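Local coordinates for protein esterase (uncultured bacterium FLS12, PDB 4RGY) that hydrolyses esters as a low-temperature-active alkaline esterase, probably through a serine nucleophile of the alpha/beta-hydrolase kind, at residues R61-E66 with Y249-I254; F121-S126 with A147-A152. All blocks are in the same frame, centred on the assembly; numbering follows the deposited sequence.

Contact 1 of 2, residues R61-E66 with Y249-I254; sequences RRTSIE and YWDAQI
With its CG anti to the backbone N (chi1 -177°), Asp251 reaches out from helix 247-260 to Thr63, whose OG1 lies between its own backbone N and carbonyl carbon (chi1 76°). The two side chains run alongside each other, pointing opposite ways, and OD1 of Asp251 comes to 3.2 Å from CB of Thr63. OD1 accepts the backbone N-H of Ser64 over 3.0 Å, with the donor nearly along the C-O axis and an angle of 155° at the hydrogen. A short acid suits this place, since its carboxylate takes up a peptide N-H of the non-helical link between helices 58-62 and 65-68. The other oxygen, OD2, receives a weak bond from a water that also meets Ser64 OG at 2.7 Å, and another weak one involves Tyr68. An alanine in place of Asp251 would probably leave the Ser64 N-H without this acceptor and the water without its weak carboxylate partner, so that the link could shift against the helix.

Thr63 OG1 turns back to its own side of the contact, accepting from Ile65 N at 3.0 Å and bonding to Trp59 O, while its CG2 lies 4.0 Å from CA of Asp251. CD1 of Ile65 meets CG1 of Ile254 at 4.2 Å, the branched side chains meeting at an angle; both also touch Leu48 of strand 45-49, in apolar surroundings. Arg62 itself turns from this helix to Glu66 of a second subunit, in an intersubunit salt bridge. The bond from Ile65 N to Thr63 OG1 defines an ST turn, here joining two short helices beside the C-terminal helix of an alpha/beta-hydrolase fold.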
loop_
_atom_site.group_PDB
_atom_site.type_symbol
_atom_site.label_atom_id
_atom_site.label_comp_id
_atom_site.label_asym_id
_atom_site.label_seq_id
_atom_site.Cartn_x
_atom_site.Cartn_y
_atom_site.Cartn_z
ATOM N N ARG A 61 -4.290 -10.542 5.564
ATOM C CA ARG A 61 -3.588 -11.483 4.707
ATOM C C ARG A 61 -3.960 -12.932 4.968
ATOM O O ARG A 61 -4.203 -13.678 4.027
ATOM C CB ARG A 61 -2.079 -11.289 4.809
ATOM C CG ARG A 61 -1.605 -9.938 4.290
ATOM C CD ARG A 61 -0.242 -9.555 4.842
ATOM N NE ARG A 61 0.830 -10.424 4.362
ATOM C CZ ARG A 61 2.113 -10.252 4.664
ATOM N NH1 ARG A 61 2.486 -9.240 5.450
ATOM N NH2 ARG A 61 3.028 -11.092 4.194
ATOM N N ARG A 62 -4.017 -13.331 6.236
ATOM C CA ARG A 62 -4.134 -14.750 6.579
ATOM C C ARG A 62 -5.540 -15.214 6.918
ATOM O O ARG A 62 -5.744 -16.384 7.249
ATOM C CB ARG A 62 -3.200 -15.072 7.739
ATOM C CG ARG A 62 -1.789 -14.628 7.483
ATOM C CD ARG A 62 -1.233 -15.291 6.250
ATOM N NE ARG A 62 0.044 -14.691 5.885
ATOM C CZ ARG A 62 1.184 -14.965 6.502
ATOM N NH1 ARG A 62 1.196 -15.836 7.500
ATOM N NH2 ARG A 62 2.311 -14.370 6.121
ATOM N N THR A 63 -6.501 -14.296 6.863
ATOM C CA THR A 63 -7.910 -14.640 7.046
ATOM C C THR A 63 -8.742 -13.945 5.992
ATOM O O THR A 63 -8.233 -13.108 5.230
ATOM C CB THR A 63 -8.481 -14.222 8.432
ATOM O OG1 THR A 63 -8.732 -12.810 8.472
ATOM C CG2 THR A 63 -7.549 -14.628 9.561
ATOM N N SER A 64 -10.036 -14.248 5.983
ATOM C CA SER A 64 -10.970 -13.520 5.131
ATOM C C SER A 64 -11.816 -12.540 5.946
ATOM O O SER A 64 -12.991 -12.334 5.643
ATOM C CB SER A 64 -11.859 -14.487 4.349
ATOM O OG SER A 64 -11.084 -15.282 3.469
ATOM N N ILE A 65 -11.216 -11.935 6.974
ATOM C CA ILE A 65 -11.926 -10.990 7.830
ATOM C C ILE A 65 -12.769 -9.944 7.080
ATOM O O ILE A 65 -13.908 -9.669 7.480
ATOM C CB ILE A 65 -10.960 -10.320 8.867
ATOM C CG1 ILE A 65 -11.726 -9.403 9.826
ATOM C CG2 ILE A 65 -9.833 -9.528 8.183
ATOM C CD1 ILE A 65 -12.715 -10.145 10.698
ATOM N N GLU A 66 -12.246 -9.366 5.994
ATOM C CA GLU A 66 -13.023 -8.358 5.271
ATOM C C GLU A 66 -14.343 -8.934 4.747
ATOM O O GLU A 66 -15.383 -8.282 4.822
ATOM C CB GLU A 66 -12.227 -7.749 4.117
ATOM C CG GLU A 66 -13.000 -6.655 3.393
ATOM C CD GLU A 66 -12.265 -6.103 2.197
ATOM O OE1 GLU A 66 -11.024 -6.062 2.239
ATOM O OE2 GLU A 66 -12.935 -5.708 1.220
ATOM N N TYR A 249 -6.872 -21.882 12.333
ATOM C CA TYR A 249 -7.731 -21.889 13.511
ATOM C C TYR A 249 -8.363 -20.509 13.757
ATOM O O TYR A 249 -9.558 -20.413 14.008
ATOM C CB TYR A 249 -6.936 -22.392 14.728
ATOM C CG TYR A 249 -7.690 -22.350 16.031
ATOM C CD1 TYR A 249 -8.640 -23.321 16.343
ATOM C CD2 TYR A 249 -7.454 -21.338 16.954
ATOM C CE1 TYR A 249 -9.334 -23.276 17.541
ATOM C CE2 TYR A 249 -8.143 -21.286 18.152
ATOM C CZ TYR A 249 -9.081 -22.258 18.428
ATOM O OH TYR A 249 -9.773 -22.204 19.606
ATOM N N TRP A 250 -7.583 -19.437 13.653
ATOM C CA TRP A 250 -8.136 -18.100 13.904
ATOM C C TRP A 250 -9.112 -17.645 12.823
ATOM O O TRP A 250 -10.069 -16.928 13.113
ATOM C CB TRP A 250 -7.015 -17.077 14.110
ATOM C CG TRP A 250 -6.185 -17.495 15.284
ATOM C CD1 TRP A 250 -6.648 -17.966 16.475
ATOM C CD2 TRP A 250 -4.755 -17.578 15.347
ATOM N NE1 TRP A 250 -5.597 -18.302 17.291
ATOM C CE2 TRP A 250 -4.422 -18.070 16.625
ATOM C CE3 TRP A 250 -3.723 -17.257 14.455
ATOM C CZ2 TRP A 250 -3.105 -18.269 17.026
ATOM C CZ3 TRP A 250 -2.418 -17.459 14.852
ATOM C CH2 TRP A 250 -2.114 -17.957 16.133
ATOM N N ASP A 251 -8.883 -18.073 11.583
ATOM C CA ASP A 251 -9.799 -17.776 10.492
ATOM C C ASP A 251 -11.167 -18.387 10.785
ATOM O O ASP A 251 -12.198 -17.762 10.533
ATOM C CB ASP A 251 -9.243 -18.319 9.169
ATOM C CG ASP A 251 -10.128 -17.983 7.974
ATOM O OD1 ASP A 251 -10.233 -16.797 7.612
ATOM O OD2 ASP A 251 -10.718 -18.908 7.384
ATOM N N ALA A 252 -11.180 -19.606 11.318
ATOM C CA ALA A 252 -12.427 -20.258 11.693
ATOM C C ALA A 252 -13.034 -19.591 12.924
ATOM O O ALA A 252 -14.220 -19.262 12.953
ATOM C CB ALA A 252 -12.187 -21.740 11.961
ATOM N N GLN A 253 -12.216 -19.392 13.950
ATOM C CA GLN A 253 -12.728 -18.883 15.214
ATOM C C GLN A 253 -13.206 -17.435 15.157
ATOM O O GLN A 253 -14.139 -17.065 15.878
ATOM C CB GLN A 253 -11.690 -19.047 16.321
ATOM C CG GLN A 253 -11.442 -20.490 16.700
ATOM C CD GLN A 253 -12.710 -21.180 17.127
ATOM O OE1 GLN A 253 -13.176 -22.105 16.465
ATOM N NE2 GLN A 253 -13.290 -20.730 18.235
ATOM N N ILE A 254 -12.588 -16.603 14.320
ATOM C CA ILE A 254 -13.004 -15.200 14.275
ATOM C C ILE A 254 -14.446 -15.060 13.769
ATOM O O ILE A 254 -15.163 -14.136 14.159
ATOM C CB ILE A 254 -12.016 -14.304 13.481
ATOM C CG1 ILE A 254 -12.214 -12.826 13.837
ATOM C CG2 ILE A 254 -12.159 -14.512 11.980
ATOM C CD1 ILE A 254 -11.958 -12.496 15.306
HETATM O O HOH W 1 -10.278 -17.678 4.526
#

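Contact 2 of 2, residues F121-S126 with A147-A152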
loop_
_atom_site.group_PDB
_atom_site.type_symbol
_atom_site.label_atom_id
_atom_site.label_comp_id
_atom_site.label_asym_id
_atom_site.label_seq_id
_atom_site.Cartn_x
_atom_site.Cartn_y
_atom_site.Cartn_z
ATOM N N PHE A 121 -15.910 -2.810 20.242
ATOM C CA PHE A 121 -15.513 -4.175 20.578
ATOM C C PHE A 121 -14.019 -4.357 20.346
ATOM O O PHE A 121 -13.414 -3.627 19.560
ATOM C CB PHE A 121 -16.284 -5.201 19.738
ATOM C CG PHE A 121 -17.689 -4.790 19.411
ATOM C CD1 PHE A 121 -18.701 -4.935 20.344
ATOM C CD2 PHE A 121 -18.001 -4.259 18.169
ATOM C CE1 PHE A 121 -20.000 -4.552 20.046
ATOM C CE2 PHE A 121 -19.293 -3.874 17.865
ATOM C CZ PHE A 121 -20.297 -4.024 18.802
ATOM N N VAL A 122 -13.417 -5.318 21.041
ATOM C CA VAL A 122 -12.005 -5.622 20.820
ATOM C C VAL A 122 -11.779 -7.129 20.838
ATOM O O VAL A 122 -12.421 -7.853 21.610
ATOM C CB VAL A 122 -11.092 -4.890 21.837
ATOM C CG1 VAL A 122 -11.366 -5.352 23.274
ATOM C CG2 VAL A 122 -9.622 -5.075 21.482
ATOM N N ALA A 123 -10.890 -7.606 19.971
ATOM C CA ALA A 123 -10.542 -9.026 19.890
ATOM C C ALA A 123 -9.106 -9.161 19.413
ATOM O O ALA A 123 -8.593 -8.275 18.718
ATOM C CB ALA A 123 -11.482 -9.773 18.961
ATOM N N GLY A 124 -8.447 -10.260 19.758
ATOM C CA GLY A 124 -7.091 -10.456 19.283
ATOM C C GLY A 124 -6.645 -11.883 19.489
ATOM O O GLY A 124 -7.221 -12.604 20.309
ATOM N N LEU A 125 -5.615 -12.286 18.744
ATOM C CA LEU A 125 -4.992 -13.590 18.936
ATOM C C LEU A 125 -3.662 -13.440 19.674
ATOM O O LEU A 125 -3.024 -12.383 19.599
ATOM C CB LEU A 125 -4.845 -14.354 17.610
ATOM C CG LEU A 125 -3.775 -14.003 16.555
ATOM C CD1 LEU A 125 -3.737 -12.516 16.217
ATOM C CD2 LEU A 125 -2.377 -14.522 16.928
ATOM N N SER A 126 -3.263 -14.490 20.394
ATOM C CA SER A 126 -2.089 -14.486 21.277
ATOM C C SER A 126 -1.968 -13.314 22.218
ATOM O O SER A 126 -2.754 -13.067 23.158
ATOM C CB SER A 126 -0.792 -14.393 20.465
ATOM O OG SER A 126 -0.700 -15.398 19.475
ATOM N N ALA A 147 -12.595 -10.176 23.329
ATOM C CA ALA A 147 -12.433 -11.579 22.965
ATOM C C ALA A 147 -10.973 -11.950 22.784
ATOM O O ALA A 147 -10.213 -11.226 22.111
ATOM C CB ALA A 147 -13.193 -11.874 21.683
ATOM N N SER A 148 -10.579 -13.074 23.378
ATOM C CA SER A 148 -9.230 -13.598 23.216
ATOM C C SER A 148 -9.213 -14.916 22.457
ATOM O O SER A 148 -9.941 -15.855 22.802
ATOM C CB SER A 148 -8.571 -13.788 24.580
ATOM O OG SER A 148 -7.351 -14.515 24.472
ATOM N N LEU A 149 -8.374 -14.987 21.423
ATOM C CA LEU A 149 -8.201 -16.207 20.636
ATOM C C LEU A 149 -6.794 -16.736 20.857
ATOM O O LEU A 149 -5.820 -16.055 20.526
ATOM C CB LEU A 149 -8.432 -15.940 19.144
ATOM C CG LEU A 149 -9.824 -15.472 18.714
ATOM C CD1 LEU A 149 -9.985 -13.972 18.950
ATOM C CD2 LEU A 149 -10.058 -15.785 17.243
ATOM N N SER A 150 -6.686 -17.924 21.452
ATOM C CA SER A 150 -5.385 -18.527 21.741
ATOM C C SER A 150 -4.471 -17.527 22.432
ATOM O O SER A 150 -3.324 -17.309 22.011
ATOM C CB SER A 150 -4.743 -19.025 20.446
ATOM O OG SER A 150 -5.666 -19.804 19.706
ATOM N N GLY A 151 -4.980 -16.925 23.502
ATOM C CA GLY A 151 -4.299 -15.803 24.121
ATOM C C GLY A 151 -3.134 -16.187 25.010
ATOM O O GLY A 151 -3.117 -17.270 25.608
ATOM N N ALA A 152 -2.147 -15.300 25.082
ATOM C CA ALA A 152 -1.056 -15.434 26.046
ATOM C C ALA A 152 -1.542 -14.813 27.354
ATOM O O ALA A 152 -1.179 -13.693 27.712
ATOM C CB ALA A 152 0.194 -14.719 25.532
#
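Ala123 and Ala147 stand side by side on one face of the sheet, their CB atoms 3.8 Å apart, and Leu125 and Leu149 form the next pair on that face with CB atoms at 4.2 Å. Methyl groups let the first pair sit close, whereas the leucines diverge: Leu149 sends CD1 back over Gly124 O at 3.4 Å, and Leu125, its CG between backbone N and carbonyl carbon (chi1 75°), turns its end from Leu149 to Trp247 and Trp250 of helix 247-260. Ser148 points to the other face, where its neighbour Gly124, part of the GxSxG pattern expected for this family, has no side chain to set beside it.

The two strands pair in parallel. Gly124 N donates to Ala147 O, and Gly124 O accepts from Leu149 N at 2.9 Å. Past the leucines, Ser126 N bonds to Leu149 O, and Ser126 O accepts Ala152 N at 3.0 Å from well above its carbonyl plane. Ser126 has a positive phi (48°), consistent with the strained nucleophile elbow of this family; its OG makes a weak hydrogen bond with His245.

The strands belong to a beta-alpha-beta unit whose helix 127-138 covers Val122 and Ser148, while helix 247-260 packs on Leu125 and Ala147 and strand 45-49 pairs with the far edge of 120-125.

In the fold
Contact 2 is nested along the chain inside the long loop closed by contact 1, and their centres lie 13 Å apart. Helix 247-260 connects them: while Asp251 and Ile254 face residues 61-66, Trp250 NE1 probably hydrogen-bonds to Ser150 OG, and Gln253 touches Leu149. Strand 45-49 is a second shared neighbour, bordering both contacts. Contact 2 thus lies in the central sheet near the middle of the chain, and contact 1 farther out, beside a second subunit. Since Ser126, His245 and Asp216 fit a Ser-His-Asp triad, the shared helix probably links the subunit interface to the surroundings of the active site.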